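Local coordinates for protein PRD-containing transcription regulator (Lactobacillus casei, PDB 3NUF) that probably regulates transcription through a PRD, an all-helical regulatory domain that in related bacterial regulators responds to phosphorylation by the sugar phosphotransferase system, at residues A80-Q84 / K85-L89; K37-A41 / A42-F46. One frame throughout, in Å; residues are numbered along the deposited sequence.

Interaction 1 of 2, residues A80-Q84 / K85-L89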
loop_
_atom_site.group_PDB
_atom_site.type_symbol
_atom_site.label_atom_id
_atom_site.label_comp_id
_atom_site.label_asym_id
_atom_site.label_seq_id
_atom_site.Cartn_x
_atom_site.Cartn_y
_atom_site.Cartn_z
ATOM N N ALA A 80 13.429 -9.494 -8.162
ATOM C CA ALA A 80 13.332 -10.093 -9.485
ATOM C C ALA A 80 12.253 -11.139 -9.543
ATOM O O ALA A 80 11.653 -11.293 -10.604
ATOM C CB ALA A 80 14.691 -10.779 -9.820
ATOM N N GLU A 81 12.027 -11.883 -8.494
ATOM C CA GLU A 81 11.023 -12.955 -8.531
ATOM C C GLU A 81 9.655 -12.629 -7.924
ATOM O O GLU A 81 8.776 -13.474 -7.819
ATOM C CB GLU A 81 11.666 -14.232 -8.001
ATOM C CG GLU A 81 12.815 -14.759 -9.005
ATOM C CD GLU A 81 12.328 -15.045 -10.454
ATOM O OE1 GLU A 81 11.409 -15.890 -10.594
ATOM O OE2 GLU A 81 12.863 -14.440 -11.435
ATOM N N VAL A 82 9.424 -11.358 -7.630
ATOM C CA VAL A 82 8.066 -10.896 -7.274
ATOM C C VAL A 82 7.161 -10.937 -8.491
ATOM O O VAL A 82 7.553 -10.576 -9.573
ATOM C CB VAL A 82 8.108 -9.465 -6.694
ATOM C CG1 VAL A 82 6.715 -8.978 -6.409
ATOM C CG2 VAL A 82 8.974 -9.430 -5.466
ATOM N N SER A 83 5.940 -11.416 -8.336
ATOM C CA SER A 83 5.060 -11.521 -9.474
ATOM C C SER A 83 4.778 -10.172 -10.097
ATOM O O SER A 83 4.671 -9.140 -9.409
ATOM C CB SER A 83 3.742 -12.159 -9.078
ATOM O OG SER A 83 2.881 -11.332 -8.265
ATOM N N GLN A 84 4.586 -10.178 -11.402
ATOM C CA GLN A 84 4.305 -8.958 -12.110
ATOM C C GLN A 84 3.040 -8.285 -11.591
ATOM O O GLN A 84 2.948 -7.054 -11.545
ATOM C CB GLN A 84 4.208 -9.211 -13.616
ATOM C CG GLN A 84 4.300 -7.941 -14.405
ATOM C CD GLN A 84 5.653 -7.365 -14.288
ATOM O OE1 GLN A 84 6.637 -8.050 -14.593
ATOM N NE2 GLN A 84 5.755 -6.146 -13.826
ATOM N N LYS A 85 2.033 -9.069 -11.234
ATOM C CA LYS A 85 0.744 -8.550 -10.763
ATOM C C LYS A 85 0.985 -7.720 -9.503
ATOM O O LYS A 85 0.475 -6.586 -9.385
ATOM C CB LYS A 85 -0.213 -9.683 -10.512
ATOM C CG LYS A 85 -1.547 -9.251 -9.996
ATOM C CD LYS A 85 -2.469 -10.507 -9.939
ATOM C CE LYS A 85 -3.796 -10.144 -9.404
ATOM N NZ LYS A 85 -4.704 -11.322 -9.505
ATOM N N SER A 86 1.778 -8.220 -8.575
ATOM C CA SER A 86 2.088 -7.463 -7.358
ATOM C C SER A 86 2.841 -6.184 -7.664
ATOM O O SER A 86 2.589 -5.163 -7.038
ATOM C CB SER A 86 2.864 -8.285 -6.399
ATOM O OG SER A 86 2.001 -9.321 -5.846
ATOM N N LEU A 87 3.840 -6.270 -8.522
ATOM C CA LEU A 87 4.654 -5.097 -8.890
ATOM C C LEU A 87 3.794 -4.066 -9.571
ATOM O O LEU A 87 3.922 -2.854 -9.319
ATOM C CB LEU A 87 5.855 -5.515 -9.733
ATOM C CG LEU A 87 6.959 -6.222 -9.013
ATOM C CD1 LEU A 87 7.857 -6.991 -10.064
ATOM C CD2 LEU A 87 7.758 -5.232 -8.201
ATOM N N ASP A 88 2.902 -4.494 -10.461
ATOM C CA ASP A 88 2.047 -3.552 -11.203
ATOM C C ASP A 88 1.044 -2.870 -10.252
ATOM O O ASP A 88 0.785 -1.668 -10.378
ATOM C CB ASP A 88 1.277 -4.261 -12.317
ATOM C CG ASP A 88 2.166 -4.714 -13.479
ATOM O OD1 ASP A 88 3.361 -4.348 -13.559
ATOM O OD2 ASP A 88 1.604 -5.471 -14.338
ATOM N N LEU A 89 0.446 -3.621 -9.332
ATOM C CA LEU A 89 -0.461 -3.009 -8.365
ATOM C C LEU A 89 0.312 -2.002 -7.519
ATOM O O LEU A 89 -0.184 -0.887 -7.253
ATOM C CB LEU A 89 -1.149 -4.072 -7.503
ATOM C CG LEU A 89 -2.147 -4.959 -8.198
ATOM C CD1 LEU A 89 -2.480 -6.178 -7.351
ATOM C CD2 LEU A 89 -3.410 -4.126 -8.467
#
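Ser83 meets Ser86 at the N-cap of helix 84-97, where the loop after helix 48-67 enters that helix of this all-helical PRD. OG of Ser83 sits at the mouth of the first turn, chi1 71° placing it between its own N and carbonyl carbon, and accepts a weak capping bond from Ser86 N at 3.3 Å. Both serine hydroxyls also hydrogen-bond to the carboxylate of Glu113, which ties the start of helix 84-97 to the last turn of helix 104-115. The regular helical pattern begins with Leu87 N donating to Ser83 O, nearly straight at 168°.

Ahead of the cap, Val82 turns its CG1 branch onto Leu87, reaching CG at 3.8 Å, and onto CB of Ser86. The side chain of Leu87 lies back along the incoming loop: CB rests over the carbonyl oxygens of Ser83 and Gln84, CG sits against Val82 CG1 and Ser83 O, and the CD1 methyl comes to 3.6 Å from Val82 O. Ser109 of helix 104-115 touches both Val82 and Leu87. Cut back to an alanine, Leu87 would lose CG and both methyls, which is likely to open a gap beside Val82 CG1 and Val82 O.

On the outward face, Gln84 reaches one turn ahead to Asp88. Chi1 of -164° sets its CG anti to the backbone N, 3.7 Å from Asp88 OD2, and the bend at chi2 then turns the amide toward the other oxygen. NE2 donates to Asp88 OD1 at 3.0 Å; the acceptor lies close to the amide plane, but the nitrogen approaches OD1 from above the carboxylate plane.

Interaction 2 of 2, residues K37-A41 / A42-F46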
loop_
_atom_site.group_PDB
_atom_site.type_symbol
_atom_site.label_atom_id
_atom_site.label_comp_id
_atom_site.label_asym_id
_atom_site.label_seq_id
_atom_site.Cartn_x
_atom_site.Cartn_y
_atom_site.Cartn_z
ATOM N N LYS A 37 -9.624 -1.633 -2.041
ATOM C CA LYS A 37 -10.484 -1.768 -3.237
ATOM C C LYS A 37 -9.757 -2.155 -4.506
ATOM O O LYS A 37 -10.241 -2.935 -5.343
ATOM C CB LYS A 37 -11.269 -0.506 -3.416
ATOM C CG LYS A 37 -12.327 -0.308 -2.312
ATOM C CD LYS A 37 -13.114 0.983 -2.502
ATOM C CE LYS A 37 -12.417 2.230 -2.061
ATOM N NZ LYS A 37 -13.336 3.463 -2.129
ATOM N N LEU A 38 -8.560 -1.601 -4.689
ATOM C CA LEU A 38 -7.752 -1.918 -5.833
ATOM C C LEU A 38 -7.345 -3.402 -5.756
ATOM O O LEU A 38 -7.429 -4.182 -6.727
ATOM C CB LEU A 38 -6.469 -1.039 -5.801
ATOM C CG LEU A 38 -5.538 -1.304 -6.948
ATOM C CD1 LEU A 38 -6.154 -0.874 -8.267
ATOM C CD2 LEU A 38 -4.211 -0.556 -6.790
ATOM N N ALA A 39 -6.887 -3.839 -4.593
ATOM C CA ALA A 39 -6.471 -5.234 -4.397
ATOM C C ALA A 39 -7.666 -6.159 -4.606
ATOM O O ALA A 39 -7.521 -7.175 -5.290
ATOM C CB ALA A 39 -5.874 -5.417 -2.980
ATOM N N ALA A 40 -8.820 -5.786 -4.092
ATOM C CA ALA A 40 -10.047 -6.618 -4.246
ATOM C C ALA A 40 -10.432 -6.751 -5.718
ATOM O O ALA A 40 -10.860 -7.831 -6.130
ATOM C CB ALA A 40 -11.168 -6.029 -3.439
ATOM N N ALA A 41 -10.259 -5.698 -6.515
ATOM C CA ALA A 41 -10.511 -5.810 -7.976
ATOM C C ALA A 41 -9.569 -6.851 -8.611
ATOM O O ALA A 41 -9.952 -7.568 -9.558
ATOM C CB ALA A 41 -10.404 -4.450 -8.662
ATOM N N ALA A 42 -8.345 -6.971 -8.129
ATOM C CA ALA A 42 -7.363 -7.956 -8.531
ATOM C C ALA A 42 -7.460 -9.318 -7.830
ATOM O O ALA A 42 -6.565 -10.144 -7.943
ATOM C CB ALA A 42 -5.934 -7.344 -8.327
ATOM N N GLU A 43 -8.534 -9.498 -7.063
ATOM C CA GLU A 43 -8.808 -10.722 -6.305
ATOM C C GLU A 43 -7.776 -11.029 -5.248
ATOM O O GLU A 43 -7.437 -12.184 -4.988
ATOM C CB GLU A 43 -9.001 -11.928 -7.250
ATOM C CG GLU A 43 -10.234 -11.770 -8.167
ATOM C CD GLU A 43 -10.401 -12.948 -9.154
ATOM O OE1 GLU A 43 -10.061 -14.100 -8.806
ATOM O OE2 GLU A 43 -10.871 -12.711 -10.279
ATOM N N ILE A 44 -7.285 -9.957 -4.612
ATOM C CA ILE A 44 -6.376 -10.048 -3.495
ATOM C C ILE A 44 -7.028 -9.461 -2.274
ATOM O O ILE A 44 -7.627 -8.377 -2.347
ATOM C CB ILE A 44 -5.123 -9.241 -3.785
ATOM C CG1 ILE A 44 -4.417 -9.813 -5.010
ATOM C CG2 ILE A 44 -4.189 -9.210 -2.575
ATOM C CD1 ILE A 44 -3.335 -8.989 -5.507
ATOM N N HIS A 45 -6.943 -10.216 -1.188
ATOM C CA HIS A 45 -7.501 -9.818 0.060
ATOM C C HIS A 45 -6.470 -9.927 1.153
ATOM O O HIS A 45 -5.605 -10.821 1.125
ATOM C CB HIS A 45 -8.774 -10.640 0.342
ATOM C CG HIS A 45 -9.857 -10.392 -0.662
ATOM N ND1 HIS A 45 -9.969 -11.109 -1.836
ATOM C CD2 HIS A 45 -10.822 -9.438 -0.710
ATOM C CE1 HIS A 45 -10.978 -10.632 -2.546
ATOM N NE2 HIS A 45 -11.510 -9.616 -1.886
ATOM N N PHE A 46 -6.584 -8.999 2.090
ATOM C CA PHE A 46 -5.670 -8.922 3.247
ATOM C C PHE A 46 -6.385 -9.434 4.476
ATOM O O PHE A 46 -7.515 -9.016 4.720
ATOM C CB PHE A 46 -5.247 -7.477 3.531
ATOM C CG PHE A 46 -4.579 -6.822 2.355
ATOM C CD1 PHE A 46 -3.243 -7.051 2.113
ATOM C CD2 PHE A 46 -5.290 -5.979 1.487
ATOM C CE1 PHE A 46 -2.590 -6.478 0.999
ATOM C CE2 PHE A 46 -4.641 -5.408 0.384
ATOM C CZ PHE A 46 -3.301 -5.703 0.142
#
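A Schellman motif ends helix 25-41, joining Ala39 and Ala40 to the residues just beyond the helix. Its 6→1 bond runs from Ile44 N to Ala39 O at 2.9 Å, and its 5→2 bond from Glu43 N to Ala40 O at 3.0 Å, the donor standing well above the carbonyl plane. The last ordinary i to i+4 bond before them runs from Ala42 N to Leu38 O. Glu43 is the C-prime residue: its positive phi of 63° reverses the chain, and Ile44, His45 and Phe46 then run back beside the helix toward helix 48-67 of the PRD.

Two alanine methyls receive the returning chain. The methyl of Ala39 faces CB of Ile44 at 4.0 Å and approaches the Phe46 ring obliquely at CE2, 3.6 Å away. Phe46 extends beyond it to Phe112 and Ala115 of helix 104-115 and to Leu51 and Leu54 of helix 48-67. With CG anti to its carbonyl carbon (chi1 -64°), His45 brings its imidazole back alongside the last turn, where NE2 lies 3.9 Å from Ala40 CB. The Ala40 CA also makes a CA-H...O contact with Ile44 O.

Overall arrangement
Interaction 1 starts helix 84-97 and interaction 2 ends helix 25-41, so one is an N-terminal cap and the other a C-terminal one; their centres lie about 14 Å apart. They meet directly. The extended Lys85 chain carries NZ to 2.7 Å from Ala42 O, a probable hydrogen bond to a carbonyl just past the end of helix 25-41. One turn further along helix 84-97, Leu89 packs against the same region, CD1 lying 3.5 Å from Ile44 CD1 and CD2 3.8 Å from Leu38 CG. Phe112 of helix 104-115 touches both Ser86 of interaction 1 and Ala39 of interaction 2.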